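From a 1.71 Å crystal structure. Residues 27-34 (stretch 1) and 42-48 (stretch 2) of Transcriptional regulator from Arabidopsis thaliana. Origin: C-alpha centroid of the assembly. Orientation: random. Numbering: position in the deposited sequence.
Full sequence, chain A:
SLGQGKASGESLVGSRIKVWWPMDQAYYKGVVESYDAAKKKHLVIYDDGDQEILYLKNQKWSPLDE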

ATOM      1  N   TYR A  27      -8.054   7.071   3.990  1.00 23.74           N
ATOM      2  CA  TYR A  27      -6.770   6.885   3.324  1.00 19.75           C
ATOM      3  C   TYR A  27      -5.657   6.983   4.349  1.00 24.72           C
ATOM      4  O   TYR A  27      -5.690   7.851   5.225  1.00 28.41           O
ATOM      5  N   TYR A  28      -4.675   6.094   4.252  1.00 24.28           N
ATOM      6  CA  TYR A  28      -3.490   6.188   5.097  1.00 23.11           C
ATOM      7  C   TYR A  28      -2.256   6.286   4.223  1.00 21.37           C
ATOM      8  O   TYR A  28      -2.142   5.585   3.216  1.00 24.72           O
ATOM      9  N   LYS A  29      -1.344   7.171   4.611  1.00 24.06           N
ATOM     10  CA  LYS A  29      -0.163   7.471   3.811  1.00 20.81           C
ATOM     11  C   LYS A  29       1.015   6.566   4.146  1.00 21.32           C
ATOM     12  O   LYS A  29       1.278   6.263   5.310  1.00 22.70           O
ATOM     13  N   GLY A  30       1.728   6.145   3.111  1.00 26.47           N
ATOM     14  CA  GLY A  30       2.885   5.299   3.302  1.00 24.42           C
ATOM     15  C   GLY A  30       3.814   5.359   2.112  1.00 27.11           C
ATOM     16  O   GLY A  30       3.578   6.091   1.154  1.00 25.14           O
ATOM     17  N   VAL A  31       4.890   4.596   2.185  1.00 20.82           N
ATOM     18  CA  VAL A  31       5.805   4.473   1.066  1.00 19.27           C
ATOM     19  C   VAL A  31       5.896   3.007   0.638  1.00 26.24           C
ATOM     20  O   VAL A  31       5.846   2.093   1.473  1.00 25.84           O
ATOM     21  N   VAL A  32       6.000   2.782  -0.667  1.00 24.44           N
ATOM     22  CA  VAL A  32       6.227   1.445  -1.193  1.00 24.85           C
ATOM     23  C   VAL A  32       7.711   1.120  -1.106  1.00 22.54           C
ATOM     24  O   VAL A  32       8.525   1.694  -1.837  1.00 25.01           O
ATOM     25  N   GLU A  33       8.063   0.205  -0.208  1.00 22.79           N
ATOM     26  CA  GLU A  33       9.462  -0.109   0.048  1.00 26.77           C
ATOM     27  C   GLU A  33      10.018  -1.225  -0.839  1.00 29.45           C
ATOM     28  O   GLU A  33      11.207  -1.240  -1.144  1.00 31.32           O
ATOM     29  N   SER A  34       9.173  -2.163  -1.249  1.00 24.68           N
ATOM     30  CA  SER A  34       9.635  -3.239  -2.115  1.00 23.25           C
ATOM     31  C   SER A  34       8.498  -3.895  -2.876  1.00 25.33           C
ATOM     32  O   SER A  34       7.328  -3.641  -2.602  1.00 24.28           O
ATOM     33  N   HIS A  42       3.307  -5.805  -2.899  1.00 21.22           N
ATOM     34  CA  HIS A  42       4.040  -4.598  -2.513  1.00 19.36           C
ATOM     35  C   HIS A  42       4.118  -4.491  -1.002  1.00 24.84           C
ATOM     36  O   HIS A  42       3.136  -4.735  -0.318  1.00 23.04           O
ATOM     37  N   LEU A  43       5.280  -4.111  -0.484  1.00 21.95           N
ATOM     38  CA  LEU A  43       5.407  -3.846   0.937  1.00 22.71           C
ATOM     39  C   LEU A  43       5.206  -2.361   1.164  1.00 21.32           C
ATOM     40  O   LEU A  43       5.962  -1.551   0.645  1.00 25.89           O
ATOM     41  N   VAL A  44       4.175  -2.008   1.917  1.00 20.73           N
ATOM     42  CA  VAL A  44       3.899  -0.608   2.226  1.00 21.21           C
ATOM     43  C   VAL A  44       4.203  -0.325   3.691  1.00 25.60           C
ATOM     44  O   VAL A  44       3.693  -1.008   4.595  1.00 24.23           O
ATOM     45  N   ILE A  45       5.061   0.667   3.919  1.00 20.13           N
ATOM     46  CA  ILE A  45       5.366   1.108   5.274  1.00 21.92           C
ATOM     47  C   ILE A  45       4.637   2.416   5.502  1.00 23.39           C
ATOM     48  O   ILE A  45       4.883   3.394   4.804  1.00 25.56           O
ATOM     49  N   TYR A  46       3.731   2.428   6.476  1.00 24.60           N
ATOM     50  CA  TYR A  46       2.881   3.586   6.731  1.00 24.92           C
ATOM     51  C   TYR A  46       3.509   4.627   7.653  1.00 26.05           C
ATOM     52  O   TYR A  46       4.383   4.314   8.466  1.00 26.08           O
ATOM     53  N   ASP A  47       3.037   5.864   7.511  1.00 27.75           N
ATOM     54  CA  ASP A  47       3.393   6.982   8.380  1.00 28.24           C
ATOM     55  C   ASP A  47       3.352   6.639   9.861  1.00 26.42           C
ATOM     56  O   ASP A  47       4.212   7.056  10.636  1.00 37.20           O
ATOM     57  N   ASP A  48       2.332   5.890  10.257  1.00 25.31           N
ATOM     58  CA  ASP A  48       2.069   5.677  11.672  1.00 26.92           C
ATOM     59  C   ASP A  48       2.731   4.413  12.220  1.00 34.02           C
ATOM     60  O   ASP A  48       2.465   4.005  13.349  1.00 36.51           O
TER

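Gly30 sits opposite Tyr46 with no side chain, and this is the shortest CA-to-CA distance in the register, Gly30 CA to Tyr46 CA at 3.8 Å. A CB on Gly30 would clash: its ideal position lies 2.8 Å from Ile45 O and 2.9 Å from Val44 CG1. The bare CA instead lies 3.1 Å from Ile45 O.

The strands are antiparallel, and backbone bonds fix the register. Val31 and Ile45 pair through both bonds, Val31 N to Ile45 O and Ile45 N to Val31 O, each 2.9 Å. Glu33 N donates to Leu43 O at 2.9 Å. Leu43 N donates to Ser34 O at 3.0 Å. Asp47 N donates to Lys29 O at 2.8 Å, in a nearly straight bond.

Val32, Val44 and Tyr46 share one face of the sheet, and all three are buried. Both valines are t. Their contact is loose, Val32 CG2 to Val44 CG2 at 4.4 Å. Val32 CG1 also meets the edge of the His42 ring, 3.6 Å from His42 CD2. His42 is m, and its NE2 is bonded elsewhere in the structure. Tyr46 is m with chi2 at -82°. Its CD1 lies 3.8 Å from Tyr28 CB, and its CE1 lies 3.7 Å from Tyr28 O, which is at the ring edge. Tyr28 is also m. Its CB points toward the other strand, but the ring leads away, so the contact is made near its base.

Val31, Ile45, Leu43 and Ser34 point to the other face. Val31 is p and touches Ile45 lightly, Val31 CG1 to Ile45 CB at 4.3 Å. Ile45 is m, then p. This brings Ile45 CD1 to 3.4 Å from Glu33 OE1. Leu43 is t, then p, and its CD2 is 3.2 Å from the same Glu33 OE1. The carboxylate of Glu33 therefore rests against two aliphatic side chains. Glu33 is t at chi1, with chi2 between wells at -130°. Ser34 is p, and its OG lies 3.3 Å from Leu43 CB. Ser34 N is buried by the contact and has no partner in the model.

At the other end, Lys29 is m at chi1. Its CB lies 3.3 Å from Asp47 OD2, while its amine leads away. Asp47 is m, and its carboxylate comes nearer to the first strand than its CB direction suggests. Water 1 links the backbones here. It donates to Lys29 O at 3.1 Å and accepts a weak bond from Asp48 N at 3.3 Å.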

ATOM      1  CB  TYR A  27      -6.551   7.930   2.230  1.00 25.72           C
ATOM      2  CG  TYR A  27      -7.231   7.629   0.920  1.00 26.38           C
ATOM      3  CD1 TYR A  27      -6.697   6.694   0.040  1.00 29.11           C
ATOM      4  CD2 TYR A  27      -8.392   8.291   0.548  1.00 34.32           C
ATOM      5  CE1 TYR A  27      -7.306   6.421  -1.164  1.00 30.54           C
ATOM      6  CE2 TYR A  27      -9.010   8.018  -0.651  1.00 36.82           C
ATOM      7  CZ  TYR A  27      -8.462   7.082  -1.504  1.00 37.82           C
ATOM      8  OH  TYR A  27      -9.072   6.809  -2.709  1.00 42.77           O
ATOM      9  CB  TYR A  28      -3.386   4.997   6.048  1.00 23.14           C
ATOM     10  CG  TYR A  28      -4.560   4.912   6.992  1.00 22.49           C
ATOM     11  CD1 TYR A  28      -4.772   5.892   7.947  1.00 23.37           C
ATOM     12  CD2 TYR A  28      -5.459   3.862   6.923  1.00 19.71           C
ATOM     13  CE1 TYR A  28      -5.834   5.824   8.804  1.00 22.72           C
ATOM     14  CE2 TYR A  28      -6.531   3.782   7.784  1.00 22.73           C
ATOM     15  CZ  TYR A  28      -6.715   4.773   8.719  1.00 24.62           C
ATOM     16  OH  TYR A  28      -7.771   4.709   9.583  1.00 27.77           O
ATOM     17  CB  LYS A  29       0.242   8.938   3.996  1.00 28.11           C
ATOM     18  CG  LYS A  29      -0.799   9.930   3.501  1.00 46.36           C
ATOM     19  CD  LYS A  29      -0.201  11.301   3.212  1.00 61.56           C
ATOM     20  CE  LYS A  29       0.030  12.104   4.481  1.00 61.04           C
ATOM     21  NZ  LYS A  29       0.354  13.527   4.176  1.00 63.11           N
ATOM     22  CB  VAL A  31       7.204   5.025   1.419  1.00 26.45           C
ATOM     23  CG1 VAL A  31       7.856   4.198   2.518  1.00 30.58           C
ATOM     24  CG2 VAL A  31       8.091   5.060   0.190  1.00 28.16           C
ATOM     25  CB  VAL A  32       5.751   1.322  -2.642  1.00 25.79           C
ATOM     26  CG1 VAL A  32       5.903  -0.107  -3.131  1.00 26.20           C
ATOM     27  CG2 VAL A  32       4.312   1.783  -2.749  1.00 23.01           C
ATOM     28  CB  GLU A  33       9.655  -0.483   1.516  1.00 27.62           C
ATOM     29  CG  GLU A  33      11.115  -0.483   1.938  1.00 45.07           C
ATOM     30  CD  GLU A  33      11.516  -1.747   2.663  1.00 80.03           C
ATOM     31  OE1 GLU A  33      10.767  -2.181   3.563  1.00 91.10           O
ATOM     32  OE2 GLU A  33      12.579  -2.311   2.324  1.00 90.48           O
ATOM     33  CB  SER A  34      10.380  -4.296  -1.302  1.00 32.98           C
ATOM     34  OG  SER A  34       9.558  -4.785  -0.265  1.00 35.62           O
ATOM     35  CB  HIS A  42       3.371  -3.339  -3.057  1.00 20.55           C
ATOM     36  CG  HIS A  42       3.480  -3.184  -4.541  1.00 21.32           C
ATOM     37  ND1 HIS A  42       2.553  -3.714  -5.411  1.00 24.03           N
ATOM     38  CD2 HIS A  42       4.397  -2.547  -5.305  1.00 24.13           C
ATOM     39  CE1 HIS A  42       2.896  -3.412  -6.651  1.00 23.59           C
ATOM     40  NE2 HIS A  42       4.009  -2.703  -6.615  1.00 25.63           N
ATOM     41  CB  LEU A  43       6.770  -4.291   1.462  1.00 23.71           C
ATOM     42  CG  LEU A  43       7.095  -3.971   2.921  1.00 24.13           C
ATOM     43  CD1 LEU A  43       6.103  -4.620   3.865  1.00 27.38           C
ATOM     44  CD2 LEU A  43       8.498  -4.428   3.246  1.00 27.53           C
ATOM     45  CB  VAL A  44       2.435  -0.231   1.911  1.00 25.19           C
ATOM     46  CG1 VAL A  44       2.137   1.207   2.327  1.00 24.77           C
ATOM     47  CG2 VAL A  44       2.155  -0.421   0.429  1.00 25.43           C
ATOM     48  CB  ILE A  45       6.881   1.290   5.516  1.00 25.68           C
ATOM     49  CG1 ILE A  45       7.564  -0.062   5.727  1.00 36.28           C
ATOM     50  CG2 ILE A  45       7.131   2.132   6.759  1.00 32.85           C
ATOM     51  CD1 ILE A  45       7.785  -0.844   4.487  1.00 49.13           C
ATOM     52  CB  TYR A  46       1.546   3.133   7.325  1.00 25.34           C
ATOM     53  CG  TYR A  46       0.673   2.378   6.348  1.00 21.70           C
ATOM     54  CD1 TYR A  46      -0.126   3.058   5.431  1.00 24.14           C
ATOM     55  CD2 TYR A  46       0.648   0.986   6.338  1.00 21.52           C
ATOM     56  CE1 TYR A  46      -0.924   2.376   4.530  1.00 21.05           C
ATOM     57  CE2 TYR A  46      -0.148   0.292   5.439  1.00 21.47           C
ATOM     58  CZ  TYR A  46      -0.934   0.993   4.540  1.00 22.49           C
ATOM     59  OH  TYR A  46      -1.730   0.311   3.646  1.00 24.15           O
ATOM     60  CB  ASP A  47       2.443   8.159   8.135  1.00 38.38           C
ATOM     61  CG  ASP A  47       2.912   9.074   7.031  1.00 62.18           C
ATOM     62  OD1 ASP A  47       4.102   9.002   6.666  1.00 74.78           O
ATOM     63  OD2 ASP A  47       2.087   9.870   6.534  1.00 74.95           O
ATOM     64  CB  ASP A  48       0.561   5.632  11.921  1.00 27.23           C
ATOM     65  CG  ASP A  48      -0.142   4.571  11.105  1.00 33.03           C
ATOM     66  OD1 ASP A  48       0.538   3.687  10.541  1.00 33.07           O
ATOM     67  OD2 ASP A  48      -1.388   4.624  11.026  1.00 35.18           O
TER
HETATM   68  O   HOH W   1      -0.093   6.278   8.050  1.00 41.70           O